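Local coordinates for hypothetical protein yxiM (Bacillus subtilis, PDB 2O14) that probably hydrolyses esters as a member of the GDSL family and carries a beta-rich, galactose-binding-like region that holds a manganese ion, at residues Q17-S22 against K63-E68; G45-E50 against T79-L84; E50-V55 against V67-Y72; G96-A101 against A144-A149; S102-G107 against L135-K140. All coordinates share one frame; numbering follows the deposited sequence.

How the interactions relate
From the N terminus, interaction 1 closes a loop from 17-22 to 63-68 around the manganese site. Interaction 2, from 45-50 to 79-84, opens inside that loop and closes beyond it, so the two cross. Interaction 3 is the hairpin pairing of 50-55 with 67-72; it nests within interaction 2 and shares Val67 and Glu68 with interaction 1. Later in the chain, interaction 4 spans 96-101 to 144-149, and interaction 5, 102-107 with 135-140, nests inside it. Interactions 1 and 3 belong to the mixed sheet, interactions 2 and 5 to the five-stranded antiparallel sheet, and interaction 4 reaches from one to the other.

Interaction 1. Residues Q17-S22 against K63-E68; sequences QFDFGS and KSDAVE. With MN (manganese (II) ion), chain B.
The manganese site of the galactose-binding-like domain forms where the end of strand 15-20 meets the start of strand 65-69, residues 17-20 and 65-68 running at 83° to each other. Asp19 and Asp65 each clasp the ion with both carboxylate oxygens; Asp19 OD2 and Asp65 OD1 are each 2.3 Å from the manganese. The two side chains cross at about a right angle, their carboxylate planes 48° apart, and Asp19 OD1 comes to 3.3 Å from Asp65 OD1, a closeness that the shared metal probably makes tolerable. In Asp65, CG lies between the backbone N and the carbonyl carbon (chi1 55°), on the side of the metal. Two waters and Ser24 O complete the shell.

Gly21 suits its place because a CB there would collide with Asp65 CG and Ala66 N and, at these backbone angles, with the carbonyl oxygen of Phe20. The backbones touch through a CA-H...O contact of 3.3 Å from Ala66 CA to Phe20 O, and a water accepts from Ser22 N at 2.6 Å while donating weakly to Ala66 O. Away from the metal, Val67 CG2 packs at 3.8 Å on Phe20 CB, and the Phe20 ring meets Phe80.

All the ligands are oxygens, suiting a hard divalent cation. Without the ion, the two carboxylates would probably repel each other; with it, their charge is likely to be largely balanced, and the strands are joined through the metal.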
# COMPACT_ATOMS: atom_id res chain seq x y z
N GLN A 17 13.07 -20.22 2.53
CA GLN A 17 12.12 -20.05 3.62
C GLN A 17 12.81 -19.88 4.96
O GLN A 17 13.63 -20.71 5.36
CB GLN A 17 11.16 -21.24 3.64
CG GLN A 17 10.33 -21.33 2.38
CD GLN A 17 9.37 -22.50 2.36
OE1 GLN A 17 8.63 -22.68 1.40
NE2 GLN A 17 9.37 -23.29 3.43
N PHE A 18 12.46 -18.80 5.64
CA PHE A 18 13.07 -18.47 6.93
C PHE A 18 12.04 -18.38 8.04
O PHE A 18 11.02 -17.70 7.90
CB PHE A 18 13.83 -17.15 6.81
CG PHE A 18 14.91 -17.17 5.77
CD1 PHE A 18 16.11 -17.84 6.00
CD2 PHE A 18 14.73 -16.54 4.54
CE1 PHE A 18 17.11 -17.89 5.02
CE2 PHE A 18 15.72 -16.58 3.55
CZ PHE A 18 16.91 -17.26 3.79
N ASP A 19 12.31 -19.07 9.14
CA ASP A 19 11.43 -19.06 10.31
C ASP A 19 12.20 -18.29 11.39
O ASP A 19 13.10 -18.83 12.02
CB ASP A 19 11.14 -20.50 10.77
CG ASP A 19 10.48 -20.55 12.15
OD1 ASP A 19 9.86 -19.55 12.55
OD2 ASP A 19 10.58 -21.60 12.83
N PHE A 20 11.83 -17.03 11.57
CA PHE A 20 12.49 -16.16 12.54
C PHE A 20 12.07 -16.39 13.99
O PHE A 20 10.89 -16.58 14.28
CB PHE A 20 12.23 -14.71 12.15
CG PHE A 20 12.83 -14.32 10.83
CD1 PHE A 20 14.17 -13.93 10.74
CD2 PHE A 20 12.07 -14.37 9.66
CE1 PHE A 20 14.74 -13.60 9.51
CE2 PHE A 20 12.63 -14.04 8.42
CZ PHE A 20 13.97 -13.66 8.35
N GLY A 21 13.05 -16.36 14.89
CA GLY A 21 12.77 -16.57 16.30
C GLY A 21 13.63 -17.68 16.87
O GLY A 21 14.28 -18.40 16.12
N SER A 22 13.62 -17.83 18.19
CA SER A 22 14.42 -18.87 18.83
C SER A 22 13.62 -19.93 19.58
O SER A 22 14.19 -20.87 20.12
CB SER A 22 15.43 -18.23 19.79
OG SER A 22 14.76 -17.47 20.79
N LYS A 63 4.62 -18.83 13.27
CA LYS A 63 4.02 -17.63 13.86
C LYS A 63 4.10 -17.64 15.39
O LYS A 63 3.65 -16.69 16.05
CB LYS A 63 2.56 -17.51 13.43
CG LYS A 63 2.39 -17.30 11.94
CD LYS A 63 0.94 -17.06 11.58
CE LYS A 63 0.76 -16.86 10.09
NZ LYS A 63 -0.68 -16.61 9.77
N SER A 64 4.68 -18.70 15.95
CA SER A 64 4.82 -18.82 17.40
C SER A 64 6.00 -18.01 17.93
O SER A 64 6.11 -17.78 19.14
CB SER A 64 5.02 -20.29 17.78
OG SER A 64 6.31 -20.72 17.36
N ASP A 65 6.89 -17.59 17.05
CA ASP A 65 8.04 -16.80 17.47
C ASP A 65 8.47 -15.80 16.40
O ASP A 65 8.00 -15.87 15.26
CB ASP A 65 9.22 -17.72 17.84
CG ASP A 65 9.61 -18.67 16.72
OD1 ASP A 65 9.02 -18.60 15.62
OD2 ASP A 65 10.51 -19.50 16.93
N ALA A 66 9.35 -14.87 16.76
CA ALA A 66 9.80 -13.86 15.82
C ALA A 66 11.02 -13.10 16.31
O ALA A 66 11.54 -13.37 17.38
CB ALA A 66 8.66 -12.87 15.56
N VAL A 67 11.47 -12.16 15.49
CA VAL A 67 12.59 -11.30 15.84
C VAL A 67 11.99 -9.90 15.81
O VAL A 67 11.06 -9.64 15.03
CB VAL A 67 13.74 -11.34 14.80
CG1 VAL A 67 14.55 -12.63 14.98
CG2 VAL A 67 13.19 -11.24 13.40
N GLU A 68 12.48 -9.02 16.66
CA GLU A 68 11.99 -7.65 16.70
C GLU A 68 13.08 -6.68 16.26
O GLU A 68 14.23 -6.77 16.70
CB GLU A 68 11.55 -7.28 18.12
CG GLU A 68 10.97 -5.89 18.20
CD GLU A 68 10.48 -5.56 19.59
OE1 GLU A 68 10.37 -6.48 20.42
OE2 GLU A 68 10.20 -4.37 19.84
MN MN B . 10.17 -20.42 14.78
O HOH W 1 12.13 -16.13 19.45
O HOH W 2 12.38 -19.77 14.33
O HOH W 3 8.27 -21.39 15.10

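Interaction 2. Residues G45-E50 against T79-L84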
# COMPACT_ATOMS: atom_id res chain seq x y z
N GLY A 45 21.48 -13.57 7.12
CA GLY A 45 21.74 -13.16 8.49
C GLY A 45 21.52 -11.68 8.68
O GLY A 45 21.35 -10.94 7.71
N PHE A 46 21.54 -11.23 9.93
CA PHE A 46 21.34 -9.83 10.24
C PHE A 46 22.61 -8.99 10.15
O PHE A 46 23.66 -9.38 10.64
CB PHE A 46 20.70 -9.70 11.62
CG PHE A 46 19.32 -10.27 11.68
CD1 PHE A 46 18.25 -9.59 11.11
CD2 PHE A 46 19.09 -11.50 12.29
CE1 PHE A 46 16.97 -10.12 11.15
CE2 PHE A 46 17.81 -12.04 12.34
CZ PHE A 46 16.74 -11.35 11.76
N GLN A 47 22.48 -7.84 9.50
CA GLN A 47 23.60 -6.93 9.30
C GLN A 47 24.10 -6.33 10.61
O GLN A 47 25.30 -6.18 10.81
CB GLN A 47 23.19 -5.81 8.34
CG GLN A 47 24.34 -4.89 7.93
CD GLN A 47 25.52 -5.66 7.35
OE1 GLN A 47 25.36 -6.42 6.39
NE2 GLN A 47 26.70 -5.45 7.91
N THR A 48 23.16 -5.98 11.49
CA THR A 48 23.48 -5.40 12.79
C THR A 48 22.66 -6.14 13.86
O THR A 48 21.64 -5.64 14.33
CB THR A 48 23.15 -3.88 12.83
OG1 THR A 48 21.75 -3.66 12.62
CG2 THR A 48 23.95 -3.14 11.75
N PRO A 49 23.12 -7.34 14.25
CA PRO A 49 22.45 -8.17 15.26
C PRO A 49 22.22 -7.46 16.61
O PRO A 49 21.29 -7.80 17.33
CB PRO A 49 23.39 -9.36 15.42
CG PRO A 49 24.13 -9.42 14.13
CD PRO A 49 24.36 -7.98 13.78
N GLU A 50 23.06 -6.49 16.94
CA GLU A 50 22.92 -5.77 18.21
C GLU A 50 21.57 -5.08 18.35
O GLU A 50 21.12 -4.81 19.46
CB GLU A 50 24.03 -4.72 18.37
CG GLU A 50 23.98 -3.60 17.34
CD GLU A 50 24.89 -3.86 16.14
OE1 GLU A 50 25.05 -5.04 15.75
OE2 GLU A 50 25.43 -2.88 15.59
N THR A 79 18.99 -4.52 8.95
CA THR A 79 18.20 -5.40 8.08
C THR A 79 18.57 -6.87 8.17
O THR A 79 19.58 -7.26 8.76
CB THR A 79 18.37 -5.02 6.60
OG1 THR A 79 19.77 -5.02 6.28
CG2 THR A 79 17.77 -3.65 6.32
N PHE A 80 17.71 -7.70 7.58
CA PHE A 80 17.96 -9.12 7.47
C PHE A 80 18.43 -9.18 6.02
O PHE A 80 17.73 -8.70 5.13
CB PHE A 80 16.67 -9.92 7.60
CG PHE A 80 16.78 -11.34 7.11
CD1 PHE A 80 17.55 -12.27 7.80
CD2 PHE A 80 16.13 -11.74 5.94
CE1 PHE A 80 17.67 -13.58 7.34
CE2 PHE A 80 16.25 -13.04 5.47
CZ PHE A 80 17.02 -13.96 6.17
N ASN A 81 19.61 -9.75 5.78
CA ASN A 81 20.12 -9.84 4.42
C ASN A 81 20.10 -11.27 3.93
O ASN A 81 20.25 -12.21 4.72
CB ASN A 81 21.57 -9.35 4.33
CG ASN A 81 21.79 -8.03 5.02
OD1 ASN A 81 20.88 -7.21 5.12
ND2 ASN A 81 23.01 -7.81 5.50
N VAL A 82 19.90 -11.43 2.63
CA VAL A 82 19.90 -12.74 2.01
C VAL A 82 20.45 -12.60 0.59
O VAL A 82 19.91 -11.87 -0.23
CB VAL A 82 18.48 -13.37 1.98
CG1 VAL A 82 17.48 -12.41 1.37
CG2 VAL A 82 18.52 -14.68 1.18
N ASP A 83 21.56 -13.28 0.33
CA ASP A 83 22.17 -13.24 -0.99
C ASP A 83 21.29 -14.03 -1.95
O ASP A 83 20.86 -15.14 -1.62
CB ASP A 83 23.58 -13.83 -0.95
CG ASP A 83 24.50 -13.05 -0.02
OD1 ASP A 83 24.47 -11.81 -0.07
OD2 ASP A 83 25.26 -13.69 0.74
N LEU A 84 21.03 -13.47 -3.12
CA LEU A 84 20.18 -14.11 -4.12
C LEU A 84 20.64 -13.80 -5.54
O LEU A 84 21.07 -12.69 -5.83
CB LEU A 84 18.74 -13.62 -3.99
CG LEU A 84 18.00 -13.72 -2.66
CD1 LEU A 84 16.69 -12.92 -2.74
CD2 LEU A 84 17.72 -15.17 -2.33
O HOH W 4 20.24 -6.42 11.54
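This is an antiparallel strand pairing at one border of the five-stranded sheet, where the outermost strand 44-46 lies against strand 80-83. Gly45 and Asn81 form a hydrogen-bonded pair, with Gly45 N giving to Asn81 O at 3.0 Å and Asn81 N to Gly45 O at 2.9 Å. Glycine suits the first position, since at its backbone angles a CB would jam against the preceding carbonyl oxygen. The next pair, Phe46 with Phe80, is non-hydrogen-bonded and joined by its rings. They make an edge-to-face contact, centroids 5.5 Å apart and planes at 61°, with the Phe80 edge toward the Phe46 face and Phe80 CD1 offset toward the rim. Phe46 CE1 also rests 3.6 Å from Phe80 CB.

Past the pair, Thr79 O receives Gln47 N at 3.0 Å and also a proton from a water that itself accepts from Thr48 N. Gln47 CG stands anti to its backbone N (chi1 -173°) and the chain then bends at chi2; OE1 meets Asn81 ND2 at 2.9 Å. The two amides are nearly coplanar, but this bond from Asn81 ND2 is weak, bent to 119° at the hydrogen. Asn81 OD1 accepts from Thr79 OG1 at 2.7 Å, in the carbonyl plane, and from Asn133 ND2. An alanine in place of Asn81 would probably leave the Thr79 hydroxyl, Gln47 OE1 and Asn133 ND2 without this mate.

With Phe18 and Phe20 of the other sheet also meeting Phe80, the rings fill the core between two facing sheets, consistent with the beta sandwich of galactose-binding-like domains.

Interaction 3. Residues E50-V55 against V67-Y72; sequences ENMRDV and VEFLAY
Met52, present as selenomethionine, and Phe69 carry the apolar part of the contact, their side chains lying side by side and pointing the same way. Met52 CE sits 3.6 Å from the centroid of the Phe69 ring and 5° off its normal, a CH-pi contact, while SE approaches the same ring obliquely in a Met-aromatic contact. A bend at chi3 (-48°) folds CE back over the ring, where it also meets Val67 CB at 3.7 Å. An alanine in place of Phe69 would probably open a gap beneath Met52 and leave its methyl group without the aromatic face it covers.

Backbone hydrogen bonds join the two arms of a beta hairpin, strands 52-56 and 65-69, which is part of the mixed sheet. Arg53 and Glu68 make the hydrogen-bonded pair: Glu68 N gives to Arg53 O at 2.7 Å, and Arg53 N to Glu68 O at 3.1 Å, on a lone pair. Past the strand, Leu70 N donates to Asn51 O at 2.9 Å.

On the face of Arg53 and Glu68, the guanidinium has an apolar cover and a water bridge: Leu70 CD1 lies 3.5 Å above its plane, toward its rim, the two side chains crossing at about a right angle. Arg53 NH2 and Glu68 OE1 stand 5.0 Å apart, bridged by a water in the guanidinium plane that accepts from NH2 and donates to OE1. On the Met52 face, Asp54 OD1 touches Val67 CG1 and accepts from Ala34 N.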
# COMPACT_ATOMS: atom_id res chain seq x y z
N GLU A 50 23.06 -6.49 16.94
CA GLU A 50 22.92 -5.77 18.21
C GLU A 50 21.57 -5.08 18.35
O GLU A 50 21.12 -4.81 19.46
CB GLU A 50 24.03 -4.72 18.37
CG GLU A 50 23.98 -3.60 17.34
CD GLU A 50 24.89 -3.86 16.14
OE1 GLU A 50 25.05 -5.04 15.75
OE2 GLU A 50 25.43 -2.88 15.59
N ASN A 51 20.91 -4.80 17.23
CA ASN A 51 19.61 -4.13 17.27
C ASN A 51 18.45 -5.06 16.95
O ASN A 51 17.37 -4.61 16.58
CB ASN A 51 19.61 -2.93 16.32
CG ASN A 51 20.40 -1.75 16.87
OD1 ASN A 51 20.93 -0.93 16.12
ND2 ASN A 51 20.46 -1.65 18.19
N MSE A 52 18.69 -6.36 17.08
CA MSE A 52 17.66 -7.37 16.82
C MSE A 52 17.43 -8.11 18.12
O MSE A 52 18.35 -8.26 18.93
CB MSE A 52 18.13 -8.36 15.75
CG MSE A 52 18.46 -7.77 14.39
SE MSE A 52 16.97 -6.92 13.48
CE MSE A 52 15.66 -8.32 13.69
N ARG A 53 16.21 -8.59 18.33
CA ARG A 53 15.87 -9.31 19.55
C ARG A 53 14.88 -10.44 19.28
O ARG A 53 13.95 -10.27 18.50
CB ARG A 53 15.29 -8.34 20.57
CG ARG A 53 14.77 -8.98 21.85
CD ARG A 53 14.25 -7.91 22.80
NE ARG A 53 15.31 -6.98 23.16
CZ ARG A 53 15.10 -5.75 23.65
NH1 ARG A 53 16.13 -4.98 23.96
NH2 ARG A 53 13.86 -5.30 23.81
N ASP A 54 15.07 -11.59 19.92
CA ASP A 54 14.16 -12.72 19.75
C ASP A 54 12.94 -12.49 20.63
O ASP A 54 13.09 -12.16 21.80
CB ASP A 54 14.82 -14.03 20.16
CG ASP A 54 15.94 -14.44 19.23
OD1 ASP A 54 15.74 -14.34 18.01
OD2 ASP A 54 17.00 -14.88 19.73
N VAL A 55 11.75 -12.67 20.08
CA VAL A 55 10.54 -12.48 20.88
C VAL A 55 9.49 -13.52 20.54
O VAL A 55 9.47 -14.07 19.43
CB VAL A 55 9.92 -11.07 20.67
CG1 VAL A 55 10.91 -9.98 21.10
CG2 VAL A 55 9.53 -10.88 19.21
N VAL A 67 11.47 -12.16 15.49
CA VAL A 67 12.59 -11.30 15.84
C VAL A 67 11.99 -9.90 15.81
O VAL A 67 11.06 -9.64 15.03
CB VAL A 67 13.74 -11.34 14.80
CG1 VAL A 67 14.55 -12.63 14.98
CG2 VAL A 67 13.19 -11.24 13.40
N GLU A 68 12.48 -9.02 16.66
CA GLU A 68 11.99 -7.65 16.70
C GLU A 68 13.08 -6.68 16.26
O GLU A 68 14.23 -6.77 16.70
CB GLU A 68 11.55 -7.28 18.12
CG GLU A 68 10.97 -5.89 18.20
CD GLU A 68 10.48 -5.56 19.59
OE1 GLU A 68 10.37 -6.48 20.42
OE2 GLU A 68 10.20 -4.37 19.84
N PHE A 69 12.73 -5.77 15.36
CA PHE A 69 13.69 -4.78 14.90
C PHE A 69 13.65 -3.62 15.88
O PHE A 69 12.66 -2.89 15.96
CB PHE A 69 13.31 -4.31 13.50
CG PHE A 69 13.47 -5.36 12.44
CD1 PHE A 69 14.58 -5.36 11.60
CD2 PHE A 69 12.52 -6.37 12.29
CE1 PHE A 69 14.73 -6.35 10.61
CE2 PHE A 69 12.66 -7.36 11.31
CZ PHE A 69 13.77 -7.34 10.47
N LEU A 70 14.73 -3.46 16.64
CA LEU A 70 14.85 -2.40 17.64
C LEU A 70 15.24 -1.07 17.00
O LEU A 70 14.94 0.00 17.53
CB LEU A 70 15.87 -2.80 18.70
CG LEU A 70 15.54 -4.10 19.44
CD1 LEU A 70 16.61 -4.39 20.48
CD2 LEU A 70 14.17 -3.98 20.09
N ALA A 71 15.92 -1.14 15.87
CA ALA A 71 16.31 0.03 15.12
C ALA A 71 15.53 -0.15 13.82
O ALA A 71 15.43 -1.26 13.32
CB ALA A 71 17.80 0.03 14.86
N TYR A 72 14.96 0.93 13.29
CA TYR A 72 14.19 0.82 12.06
C TYR A 72 14.29 2.07 11.19
O TYR A 72 15.14 2.93 11.43
CB TYR A 72 12.73 0.51 12.37
CG TYR A 72 12.14 1.40 13.43
CD1 TYR A 72 12.30 1.11 14.78
CD2 TYR A 72 11.49 2.58 13.08
CE1 TYR A 72 11.82 1.98 15.76
CE2 TYR A 72 11.02 3.45 14.04
CZ TYR A 72 11.19 3.15 15.38
OH TYR A 72 10.74 4.04 16.32
O HOH W 5 11.51 -6.48 23.08

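Interaction 4. Residues G96-A101 against A144-A149; sequences GNTARA and AFTLSA. With SO4 (sulfate ion), chain C.
The Phe145 ring meets 96-101 with its edge: Ala101 CB lies near the ring plane, 3.7 Å from Phe145 CD1, and Arg100 O lies in plane at 3.8 Å from Phe145 CE1. Tyr72 makes an edge-to-face pair with the ring. The small Ala101 suits a place against a large aromatic. The Arg100 guanidinium also works through its edge, holding a sulfate in its plane, with NE bonded to sulfate O1 at 3.0 Å and NH2 to sulfate O4 at 3.0 Å. This ion, probably from the crystallisation liquor, is shared with Lys140. The Arg100 side chain is about 9 Å from that of Ser171, the probable nucleophile.

Thr146 carries the other end. Its OG1 lies between the backbone N and the carbonyl carbon (chi1 63°), on the side of 96-101, and donates to Asn97 O at 3.0 Å, coming from 55° above the carbonyl plane. Gly96 N gives a weak bond of 3.3 Å to Thr146 O. Glycine suits this spot, since a CB would clash with Thr146 OG1. Ser148 OG bonds to Asp65 O, and Ser148 and Ala149, both facing Thr94, form a classic beta bulge in strand 146-156.

Two waters fill in between the two segments. One accepts from Thr146 N, donates to Ala144 O at 2.8 Å and bonds to Thr98 OG1; the other joins Arg100 N to Ala144 O. Ala144 O and Thr146 N, which have no direct partner in 96-101, are thus satisfied through water, and this junction of the two sheets is bonded largely through water and one threonine hydroxyl.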
# COMPACT_ATOMS: atom_id res chain seq x y z
N GLY A 96 5.21 -10.84 13.29
CA GLY A 96 5.02 -11.41 14.61
C GLY A 96 3.86 -10.65 15.23
O GLY A 96 2.94 -10.26 14.51
N ASN A 97 3.88 -10.44 16.54
CA ASN A 97 2.79 -9.70 17.17
C ASN A 97 2.88 -8.28 16.63
O ASN A 97 3.92 -7.63 16.72
CB ASN A 97 2.94 -9.73 18.69
CG ASN A 97 2.71 -11.11 19.26
OD1 ASN A 97 2.82 -11.33 20.46
ND2 ASN A 97 2.39 -12.06 18.38
N THR A 98 1.77 -7.81 16.05
CA THR A 98 1.75 -6.52 15.40
C THR A 98 0.54 -5.63 15.67
O THR A 98 -0.59 -6.10 15.66
CB THR A 98 1.84 -6.72 13.87
OG1 THR A 98 3.06 -7.39 13.55
CG2 THR A 98 1.77 -5.38 13.13
N ALA A 99 0.79 -4.34 15.89
CA ALA A 99 -0.28 -3.37 16.07
C ALA A 99 -0.42 -2.79 14.65
O ALA A 99 -1.46 -2.94 14.01
CB ALA A 99 0.13 -2.28 17.05
N ARG A 100 0.64 -2.16 14.16
CA ARG A 100 0.64 -1.61 12.81
C ARG A 100 2.08 -1.37 12.39
O ARG A 100 2.81 -0.62 13.04
CB ARG A 100 -0.15 -0.30 12.73
CG ARG A 100 -0.15 0.32 11.33
CD ARG A 100 -1.33 1.25 11.12
NE ARG A 100 -1.30 2.40 12.02
CZ ARG A 100 -0.41 3.38 11.96
NH1 ARG A 100 0.55 3.36 11.04
NH2 ARG A 100 -0.48 4.39 12.82
N ALA A 101 2.50 -2.02 11.30
CA ALA A 101 3.86 -1.90 10.82
C ALA A 101 3.94 -1.99 9.30
O ALA A 101 3.03 -2.49 8.65
CB ALA A 101 4.73 -2.99 11.44
N ALA A 144 5.74 -2.69 18.55
CA ALA A 144 6.77 -3.65 18.18
C ALA A 144 6.76 -4.00 16.69
O ALA A 144 5.73 -4.36 16.12
CB ALA A 144 6.60 -4.92 19.00
N PHE A 145 7.93 -3.88 16.06
CA PHE A 145 8.07 -4.21 14.64
C PHE A 145 8.73 -5.58 14.62
O PHE A 145 9.94 -5.72 14.80
CB PHE A 145 8.93 -3.14 13.96
CG PHE A 145 8.37 -1.76 14.13
CD1 PHE A 145 7.03 -1.50 13.86
CD2 PHE A 145 9.17 -0.71 14.60
CE1 PHE A 145 6.48 -0.24 14.06
CE2 PHE A 145 8.63 0.56 14.80
CZ PHE A 145 7.29 0.80 14.53
N THR A 146 7.90 -6.60 14.42
CA THR A 146 8.35 -7.99 14.44
C THR A 146 8.18 -8.76 13.15
O THR A 146 7.29 -8.47 12.34
CB THR A 146 7.58 -8.74 15.52
OG1 THR A 146 6.19 -8.74 15.19
CG2 THR A 146 7.76 -8.07 16.88
N LEU A 147 9.01 -9.79 12.98
CA LEU A 147 8.97 -10.63 11.78
C LEU A 147 9.01 -12.11 12.18
O LEU A 147 9.93 -12.54 12.85
CB LEU A 147 10.17 -10.28 10.88
CG LEU A 147 10.29 -11.08 9.58
CD1 LEU A 147 9.07 -10.83 8.70
CD2 LEU A 147 11.56 -10.69 8.85
N SER A 148 8.00 -12.88 11.76
CA SER A 148 7.95 -14.31 12.09
C SER A 148 8.49 -15.20 10.98
O SER A 148 9.11 -16.22 11.25
CB SER A 148 6.52 -14.76 12.40
OG SER A 148 6.14 -14.42 13.72
N ALA A 149 8.25 -14.83 9.73
CA ALA A 149 8.73 -15.67 8.64
C ALA A 149 8.82 -14.97 7.30
O ALA A 149 8.21 -13.92 7.10
CB ALA A 149 7.84 -16.90 8.50
S SO4 C . -3.74 3.63 14.74
O1 SO4 C . -2.92 2.42 14.52
O2 SO4 C . -3.57 4.10 16.13
O3 SO4 C . -5.16 3.30 14.49
O4 SO4 C . -3.31 4.70 13.82
O HOH W 6 5.38 -5.69 13.64
O HOH W 7 3.47 -2.74 15.42

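Interaction 5. Residues S102-G107 against L135-K140. With SO4 (sulfate ion), chain C.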
# COMPACT_ATOMS: atom_id res chain seq x y z
N SER A 102 5.05 -1.49 8.75
CA SER A 102 5.28 -1.53 7.31
C SER A 102 6.54 -2.34 7.05
O SER A 102 7.34 -2.58 7.95
CB SER A 102 5.46 -0.12 6.75
OG SER A 102 4.24 0.61 6.78
N VAL A 103 6.71 -2.78 5.80
CA VAL A 103 7.89 -3.54 5.43
C VAL A 103 8.72 -2.69 4.49
O VAL A 103 8.17 -2.01 3.61
CB VAL A 103 7.50 -4.85 4.71
CG1 VAL A 103 8.74 -5.52 4.14
CG2 VAL A 103 6.84 -5.80 5.69
N ALA A 104 10.03 -2.70 4.69
CA ALA A 104 10.95 -1.93 3.85
C ALA A 104 12.01 -2.88 3.27
O ALA A 104 12.41 -3.84 3.91
CB ALA A 104 11.64 -0.84 4.68
N ALA A 105 12.45 -2.59 2.06
CA ALA A 105 13.46 -3.42 1.42
C ALA A 105 14.14 -2.57 0.36
O ALA A 105 13.48 -1.82 -0.34
CB ALA A 105 12.82 -4.64 0.79
N GLU A 106 15.46 -2.69 0.26
CA GLU A 106 16.23 -1.92 -0.70
C GLU A 106 16.09 -0.41 -0.47
O GLU A 106 16.09 0.37 -1.42
CB GLU A 106 15.79 -2.27 -2.12
CG GLU A 106 15.92 -3.76 -2.45
CD GLU A 106 17.29 -4.32 -2.09
OE1 GLU A 106 17.40 -5.01 -1.05
OE2 GLU A 106 18.26 -4.06 -2.85
N GLY A 107 15.97 -0.02 0.80
CA GLY A 107 15.88 1.39 1.15
C GLY A 107 14.54 2.10 1.01
O GLY A 107 14.49 3.32 1.22
N LEU A 135 13.52 -5.17 6.36
CA LEU A 135 13.26 -4.94 7.78
C LEU A 135 11.78 -4.59 7.93
O LEU A 135 11.11 -4.25 6.94
CB LEU A 135 14.11 -3.79 8.35
CG LEU A 135 13.76 -2.33 8.02
CD1 LEU A 135 14.21 -1.43 9.16
CD2 LEU A 135 14.42 -1.90 6.70
N VAL A 136 11.28 -4.70 9.15
CA VAL A 136 9.90 -4.35 9.44
C VAL A 136 10.12 -3.00 10.09
O VAL A 136 11.03 -2.85 10.90
CB VAL A 136 9.26 -5.34 10.43
CG1 VAL A 136 7.83 -4.93 10.75
CG2 VAL A 136 9.29 -6.74 9.83
N THR A 137 9.31 -2.01 9.73
CA THR A 137 9.55 -0.68 10.25
C THR A 137 8.32 0.13 10.62
O THR A 137 7.17 -0.29 10.45
CB THR A 137 10.38 0.14 9.24
OG1 THR A 137 10.78 1.38 9.82
CG2 THR A 137 9.56 0.40 7.99
N GLU A 138 8.60 1.34 11.09
CA GLU A 138 7.57 2.25 11.54
C GLU A 138 6.32 2.36 10.72
O GLU A 138 6.32 2.74 9.54
CB GLU A 138 8.15 3.65 11.74
CG GLU A 138 7.50 4.38 12.90
CD GLU A 138 8.18 5.70 13.22
OE1 GLU A 138 8.06 6.64 12.41
OE2 GLU A 138 8.85 5.78 14.27
N GLY A 139 5.26 1.96 11.39
CA GLY A 139 3.92 2.04 10.89
C GLY A 139 3.49 2.91 12.05
O GLY A 139 3.54 4.14 11.96
N LYS A 140 3.14 2.29 13.17
CA LYS A 140 2.75 3.04 14.35
C LYS A 140 3.94 3.15 15.30
O LYS A 140 4.41 2.14 15.84
CB LYS A 140 1.57 2.37 15.06
CG LYS A 140 1.04 3.17 16.24
CD LYS A 140 -0.18 2.50 16.86
CE LYS A 140 -0.71 3.28 18.04
NZ LYS A 140 -1.16 4.64 17.65
S SO4 C . -3.74 3.63 14.74
O1 SO4 C . -2.92 2.42 14.52
O2 SO4 C . -3.57 4.10 16.13
O3 SO4 C . -5.16 3.30 14.49
O4 SO4 C . -3.31 4.70 13.82
O HOH W 8 3.76 3.05 7.59
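Ser102 and Ala104 pair with Thr137 and Leu135 in the interior of the five-stranded antiparallel sheet, where strands 100-105 and 131-138 are neighbours. This half is tight. Thr137 N gives to Ser102 O at 2.7 Å and Ser102 N returns a bond to Thr137 O at 3.0 Å, almost straight; the second pair repeats the pattern, with Ala104 N to Leu135 O at 2.9 Å and Leu135 N to Ala104 O at 3.0 Å. On the face of these four residues, Ala104 CB is packed by Leu135 CD2 at 3.6 Å and Thr137 CG2 at 4.1 Å; a small methyl suits the corner that the two larger side chains share. Thr137 OG1, anti to its backbone N (chi1 -172°), bonds to Gly73 N, while CG2 is the branch that meets Ser102 O and Ala104 CB. Val103 and Val136 form the non-hydrogen-bonded pair between, their branched side chains on the other face, where Val136 also meets Phe69.

Beyond Thr137 the contact between the segments loosens. Gly139 merely nears Ser102, and a water stands between the strands, 2.6 Å from Ser102 OG and donating to Glu138 O. That hydroxyl also bonds to Asn113 N, linking this strand to the next. Farther out, Lys140 still bonds through its backbone to Arg100, but its side chain leaves the sheet; it bends only at chi4 (62°), and NZ gives a hydrogen bond of 2.9 Å to sulfate O2.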